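Side-chain contacts in aspartokinase (Synechocystis, PDB 3L76), which probably catalyses the ATP-dependent phosphorylation of L-aspartate to 4-phospho-L-aspartate and binds lysine and threonine at its regulatory ACT domains: residues 268-273 and 298-303; 325-330 and 349-354. All coordinates share one frame; numbering follows the deposited sequence.

In the fold
Both contacts lie in the region of the first ACT domain and reach neighbouring strands, 271-279 and 348-361; their centres are about 10 Å apart. Contact 1 lies at a regulatory lysine site, with 298-303 holding the amino acid on one flank. Contact 2 packs helix 323-333 on the sheet, and the side chain of Thr330 is about 12 Å from a bound lysine and about 13 Å from a bound threonine. Val273 CG1 touches Thr330 OG1 at 3.9 Å, bringing the two contacts together under the helix. A weak ion pair, Lys272 NZ to Glu352 OE1 at 3.3 Å, joins them as well.

Contact 1: 268-273 and 298-303; sequences ADQAKV and DIDLII. With LYS (lysine), chain E.
At a lysine site between the first and last ACT domains, Gln270 reaches from the 268-273 segment to Asp300, in the pocket segment that leads into strand 302-303. Gln270 NE2 donates to Asp300 OD2 at 2.7 Å, with a reasonably straight N-H...O angle of 158°. The acceptor lies close to the plane of the amide, but the donor comes to the anti side of OD2 and somewhat out of the carboxylate plane, and the two flat groups are turned 73° against each other. A bend in the glutamine chain (chi2 -92°) turns the amide so that its NE2 points at OD2, the two side chains crossing at about a right angle. Its other end, OE1, passes Leu301 CD1 at 4.0 Å and is hydrogen-bonded to Thr317 OG1, which also takes part in a bond with Leu301 N. NE2 has a second acceptor in Asp267 OD2, so partners on both ends of the amide fix which way round it sits.

While the Asp300 side chain serves Gln270, its backbone serves the ligand: the lysine NZ donates to Asp300 O at 2.7 Å. At the other end of the ligand, its N donates to Asp298 OD1 at 2.8 Å and to Ile299 O at 2.6 Å, and Ile299 N returns a bond to the ligand O at 2.8 Å. Met537, Ala544 and Ser564, from the last ACT domain of the chain, complete the grip, which places the lysine between two parts of the regulatory region.

Asp300 OD2 also forms a salt bridge with Lys357 NZ, so one carboxylate oxygen is held by an amide and an ammonium group together. That pairing probably favours the ionised acid, and Gln270 probably acts from the second shell, steadying the side chain of a residue whose backbone carbonyl holds the ligand's ammonium group.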
loop_
_atom_site.group_PDB
_atom_site.type_symbol
_atom_site.label_atom_id
_atom_site.label_comp_id
_atom_site.label_asym_id
_atom_site.label_seq_id
_atom_site.Cartn_x
_atom_site.Cartn_y
_atom_site.Cartn_z
ATOM N N ALA A 268 -52.143 0.614 -0.580
ATOM C CA ALA A 268 -53.427 0.187 -0.033
ATOM C C ALA A 268 -54.462 -0.114 -1.127
ATOM O O ALA A 268 -55.491 -0.746 -0.873
ATOM C CB ALA A 268 -53.960 1.227 0.950
ATOM N N ASP A 269 -54.180 0.336 -2.344
ATOM C CA ASP A 269 -55.097 0.146 -3.450
ATOM C C ASP A 269 -54.854 -1.233 -4.061
ATOM O O ASP A 269 -54.293 -1.368 -5.152
ATOM C CB ASP A 269 -54.908 1.261 -4.478
ATOM C CG ASP A 269 -55.968 1.251 -5.554
ATOM O OD1 ASP A 269 -56.987 0.543 -5.398
ATOM O OD2 ASP A 269 -55.763 1.951 -6.560
ATOM N N GLN A 270 -55.273 -2.256 -3.319
ATOM C CA GLN A 270 -55.012 -3.651 -3.665
ATOM C C GLN A 270 -56.227 -4.506 -3.312
ATOM O O GLN A 270 -56.900 -4.255 -2.317
ATOM C CB GLN A 270 -53.772 -4.176 -2.907
ATOM C CG GLN A 270 -52.453 -3.538 -3.307
ATOM C CD GLN A 270 -51.715 -4.299 -4.408
ATOM O OE1 GLN A 270 -51.792 -5.527 -4.494
ATOM N NE2 GLN A 270 -50.978 -3.569 -5.244
ATOM N N ALA A 271 -56.495 -5.507 -4.137
ATOM C CA ALA A 271 -57.539 -6.500 -3.869
ATOM C C ALA A 271 -57.151 -7.824 -4.529
ATOM O O ALA A 271 -56.647 -7.850 -5.655
ATOM C CB ALA A 271 -58.902 -6.022 -4.374
ATOM N N LYS A 272 -57.385 -8.918 -3.819
ATOM C CA LYS A 272 -56.970 -10.234 -4.288
ATOM C C LYS A 272 -58.088 -11.010 -5.006
ATOM O O LYS A 272 -59.235 -11.098 -4.533
ATOM C CB LYS A 272 -56.416 -11.069 -3.122
ATOM C CG LYS A 272 -55.903 -12.451 -3.526
ATOM C CD LYS A 272 -55.749 -13.371 -2.333
ATOM C CE LYS A 272 -57.094 -13.792 -1.777
ATOM N NZ LYS A 272 -56.987 -14.806 -0.678
ATOM N N VAL A 273 -57.738 -11.555 -6.164
ATOM C CA VAL A 273 -58.491 -12.631 -6.760
ATOM C C VAL A 273 -57.618 -13.890 -6.772
ATOM O O VAL A 273 -56.472 -13.855 -7.193
ATOM C CB VAL A 273 -58.923 -12.314 -8.201
ATOM C CG1 VAL A 273 -59.741 -13.447 -8.737
ATOM C CG2 VAL A 273 -59.718 -11.009 -8.264
ATOM N N ASP A 298 -55.277 -4.466 -15.971
ATOM C CA ASP A 298 -53.883 -4.497 -15.552
ATOM C C ASP A 298 -53.720 -5.219 -14.218
ATOM O O ASP A 298 -54.523 -5.043 -13.295
ATOM C CB ASP A 298 -53.297 -3.093 -15.467
ATOM C CG ASP A 298 -51.839 -3.106 -15.085
ATOM O OD1 ASP A 298 -51.016 -3.608 -15.881
ATOM O OD2 ASP A 298 -51.519 -2.626 -13.983
ATOM N N ILE A 299 -52.669 -6.028 -14.121
ATOM C CA ILE A 299 -52.399 -6.794 -12.904
ATOM C C ILE A 299 -51.100 -6.348 -12.179
ATOM O O ILE A 299 -50.116 -5.969 -12.811
ATOM C CB ILE A 299 -52.313 -8.301 -13.225
ATOM C CG1 ILE A 299 -53.628 -8.784 -13.833
ATOM C CG2 ILE A 299 -51.923 -9.104 -11.980
ATOM C CD1 ILE A 299 -53.819 -10.261 -13.756
ATOM N N ASP A 300 -51.117 -6.389 -10.851
ATOM C CA ASP A 300 -49.926 -6.153 -10.044
ATOM C C ASP A 300 -49.242 -7.452 -9.602
ATOM O O ASP A 300 -48.425 -7.989 -10.331
ATOM C CB ASP A 300 -50.260 -5.329 -8.801
ATOM C CG ASP A 300 -49.026 -5.036 -7.959
ATOM O OD1 ASP A 300 -47.928 -5.063 -8.539
ATOM O OD2 ASP A 300 -49.153 -4.799 -6.737
ATOM N N LEU A 301 -49.565 -7.935 -8.400
ATOM C CA LEU A 301 -49.001 -9.181 -7.894
ATOM C C LEU A 301 -49.519 -10.428 -8.625
ATOM O O LEU A 301 -50.712 -10.577 -8.883
ATOM C CB LEU A 301 -49.274 -9.330 -6.390
ATOM C CG LEU A 301 -48.433 -8.544 -5.386
ATOM C CD1 LEU A 301 -49.132 -8.501 -4.037
ATOM C CD2 LEU A 301 -47.024 -9.141 -5.249
ATOM N N ILE A 302 -48.602 -11.324 -8.962
ATOM C CA ILE A 302 -48.966 -12.681 -9.332
ATOM C C ILE A 302 -48.161 -13.655 -8.468
ATOM O O ILE A 302 -46.923 -13.680 -8.508
ATOM C CB ILE A 302 -48.754 -12.970 -10.832
ATOM C CG1 ILE A 302 -49.488 -11.932 -11.681
ATOM C CG2 ILE A 302 -49.221 -14.403 -11.184
ATOM C CD1 ILE A 302 -49.345 -12.161 -13.166
ATOM N N ILE A 303 -48.872 -14.440 -7.670
ATOM C CA ILE A 303 -48.235 -15.371 -6.752
ATOM C C ILE A 303 -48.723 -16.811 -6.965
ATOM O O ILE A 303 -49.915 -17.114 -6.885
ATOM C CB ILE A 303 -48.464 -14.938 -5.284
ATOM C CG1 ILE A 303 -48.096 -13.461 -5.100
ATOM C CG2 ILE A 303 -47.698 -15.840 -4.311
ATOM C CD1 ILE A 303 -48.211 -12.969 -3.668
HETATM N N LYS E . -49.038 -5.431 -15.070
HETATM C CA LYS E . -48.616 -6.471 -15.998
HETATM C C LYS E . -49.838 -7.258 -16.492
HETATM O O LYS E . -50.973 -7.021 -16.049
HETATM C CB LYS E . -47.577 -7.401 -15.356
HETATM C CG LYS E . -48.014 -8.058 -14.028
HETATM C CD LYS E . -46.904 -8.970 -13.466
HETATM C CE LYS E . -45.779 -8.166 -12.818
HETATM N NZ LYS E . -46.328 -7.230 -11.773
HETATM O OXT LYS E . -49.723 -8.126 -17.362
#

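Contact 2: 325-330 and 349-354; sequences TAEAVT and IIVEKG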
loop_
_atom_site.group_PDB
_atom_site.type_symbol
_atom_site.label_atom_id
_atom_site.label_comp_id
_atom_site.label_asym_id
_atom_site.label_seq_id
_atom_site.Cartn_x
_atom_site.Cartn_y
_atom_site.Cartn_z
ATOM N N THR A 325 -64.804 -6.328 -11.587
ATOM C CA THR A 325 -64.560 -6.732 -12.964
ATOM C C THR A 325 -63.707 -7.983 -12.978
ATOM O O THR A 325 -64.034 -8.962 -13.638
ATOM C CB THR A 325 -63.795 -5.676 -13.738
ATOM O OG1 THR A 325 -64.560 -4.465 -13.791
ATOM C CG2 THR A 325 -63.521 -6.172 -15.143
ATOM N N ALA A 326 -62.605 -7.936 -12.235
ATOM C CA ALA A 326 -61.624 -9.010 -12.247
ATOM C C ALA A 326 -62.204 -10.352 -11.773
ATOM O O ALA A 326 -61.875 -11.406 -12.320
ATOM C CB ALA A 326 -60.403 -8.610 -11.418
ATOM N N GLU A 327 -63.064 -10.299 -10.758
ATOM C CA GLU A 327 -63.707 -11.493 -10.229
ATOM C C GLU A 327 -64.650 -12.115 -11.257
ATOM O O GLU A 327 -64.635 -13.330 -11.486
ATOM C CB GLU A 327 -64.476 -11.158 -8.947
ATOM C CG GLU A 327 -65.310 -12.325 -8.396
ATOM C CD GLU A 327 -66.141 -11.944 -7.172
ATOM O OE1 GLU A 327 -66.605 -12.868 -6.461
ATOM O OE2 GLU A 327 -66.328 -10.728 -6.919
ATOM N N ALA A 328 -65.468 -11.271 -11.879
ATOM C CA ALA A 328 -66.437 -11.746 -12.851
ATOM C C ALA A 328 -65.755 -12.468 -14.013
ATOM O O ALA A 328 -66.147 -13.576 -14.372
ATOM C CB ALA A 328 -67.301 -10.590 -13.352
ATOM N N VAL A 329 -64.733 -11.845 -14.590
ATOM C CA VAL A 329 -64.002 -12.432 -15.711
ATOM C C VAL A 329 -63.367 -13.755 -15.319
ATOM O O VAL A 329 -63.435 -14.736 -16.062
ATOM C CB VAL A 329 -62.878 -11.514 -16.206
ATOM C CG1 VAL A 329 -62.223 -12.132 -17.430
ATOM C CG2 VAL A 329 -63.423 -10.128 -16.516
ATOM N N THR A 330 -62.732 -13.769 -14.152
ATOM C CA THR A 330 -62.130 -14.983 -13.625
ATOM C C THR A 330 -63.196 -16.064 -13.422
ATOM O O THR A 330 -62.998 -17.215 -13.812
ATOM C CB THR A 330 -61.343 -14.711 -12.311
ATOM O OG1 THR A 330 -60.330 -13.713 -12.547
ATOM C CG2 THR A 330 -60.678 -15.989 -11.794
ATOM N N ILE A 349 -63.278 -19.709 -7.287
ATOM C CA ILE A 349 -62.770 -18.352 -7.169
ATOM C C ILE A 349 -63.044 -17.750 -5.786
ATOM O O ILE A 349 -64.136 -17.916 -5.236
ATOM C CB ILE A 349 -63.337 -17.458 -8.291
ATOM C CG1 ILE A 349 -62.961 -18.034 -9.657
ATOM C CG2 ILE A 349 -62.840 -16.026 -8.162
ATOM C CD1 ILE A 349 -63.814 -19.233 -10.068
ATOM N N ILE A 350 -62.033 -17.076 -5.222
ATOM C CA ILE A 350 -62.214 -16.317 -3.988
ATOM C C ILE A 350 -61.651 -14.927 -4.185
ATOM O O ILE A 350 -60.914 -14.667 -5.139
ATOM C CB ILE A 350 -61.579 -16.984 -2.761
ATOM C CG1 ILE A 350 -60.048 -16.860 -2.820
ATOM C CG2 ILE A 350 -62.077 -18.424 -2.625
ATOM C CD1 ILE A 350 -59.303 -17.806 -1.902
ATOM N N VAL A 351 -61.991 -14.037 -3.266
ATOM C CA VAL A 351 -61.756 -12.628 -3.463
ATOM C C VAL A 351 -61.513 -12.048 -2.079
ATOM O O VAL A 351 -62.116 -12.501 -1.114
ATOM C CB VAL A 351 -62.989 -12.019 -4.189
ATOM C CG1 VAL A 351 -64.004 -11.493 -3.192
ATOM C CG2 VAL A 351 -62.572 -10.978 -5.146
ATOM N N GLU A 352 -60.597 -11.090 -1.962
ATOM C CA GLU A 352 -60.272 -10.524 -0.652
ATOM C C GLU A 352 -60.002 -9.027 -0.770
ATOM O O GLU A 352 -59.049 -8.609 -1.423
ATOM C CB GLU A 352 -59.072 -11.256 -0.050
ATOM C CG GLU A 352 -58.791 -10.932 1.417
ATOM C CD GLU A 352 -57.468 -11.473 1.881
ATOM O OE1 GLU A 352 -56.728 -12.061 1.057
ATOM O OE2 GLU A 352 -57.162 -11.299 3.071
ATOM N N LYS A 353 -60.846 -8.218 -0.138
ATOM C CA LYS A 353 -60.830 -6.783 -0.402
ATOM C C LYS A 353 -59.956 -5.971 0.557
ATOM O O LYS A 353 -59.471 -4.895 0.190
ATOM C CB LYS A 353 -62.258 -6.238 -0.416
ATOM C CG LYS A 353 -62.488 -5.140 -1.472
ATOM C CD LYS A 353 -62.590 -3.732 -0.875
ATOM C CE LYS A 353 -62.974 -2.718 -1.943
ATOM N NZ LYS A 353 -63.130 -1.338 -1.384
ATOM N N GLY A 354 -59.745 -6.468 1.776
ATOM C CA GLY A 354 -59.177 -5.603 2.807
ATOM C C GLY A 354 -57.708 -5.824 3.072
ATOM O O GLY A 354 -57.301 -6.038 4.203
#
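Thr330 lays its methyl group against Ile349, CG2 to CG1 at 3.7 Å in the one of two deposited isoleucine conformers described here, where helix 323-333 lies along strand 348-361, running the opposite way. The axes of 325-330 and 349-352 are nearly antiparallel, at 172°, and come within 9.2 Å of each other. With OG1 of Thr330 beside the backbone N (chi1 -57°), CG2 falls anti to that nitrogen and faces the strand, while the hydroxyl turns back onto its own helix. There OG1 donates to Ala326 O at 2.8 Å, and the helical N-H of Thr330 reaches the same oxygen at 3.1 Å from the opposite face of the carbonyl plane. The carbonyl thus takes two bonds from one residue, and the hydroxyl is satisfied without leaving the helix. Replacing Thr330 with an alanine would probably open a gap beside Ile349 and leave Ala326 O with just the backbone N-H of these two donors.

One turn earlier, Glu327 stretches out with CG anti to the backbone N (chi1 174°) and an extended chain beyond. Its CG skirts Ile349 CG2 at 4.5 Å, and OE2 ends 4.2 Å from Val351 CG2, the two side chains crossing at about a right angle.

Around this seam, Thr330 and Ile349 both pack on Leu275 of strand 271-279, and Thr330 also touches Phe316 of strand 311-318. Ala326 lies on Val318 of that same strand, while Val351 meets Leu323 near the start of the helix, which therefore spans three strands of the ACT sheet.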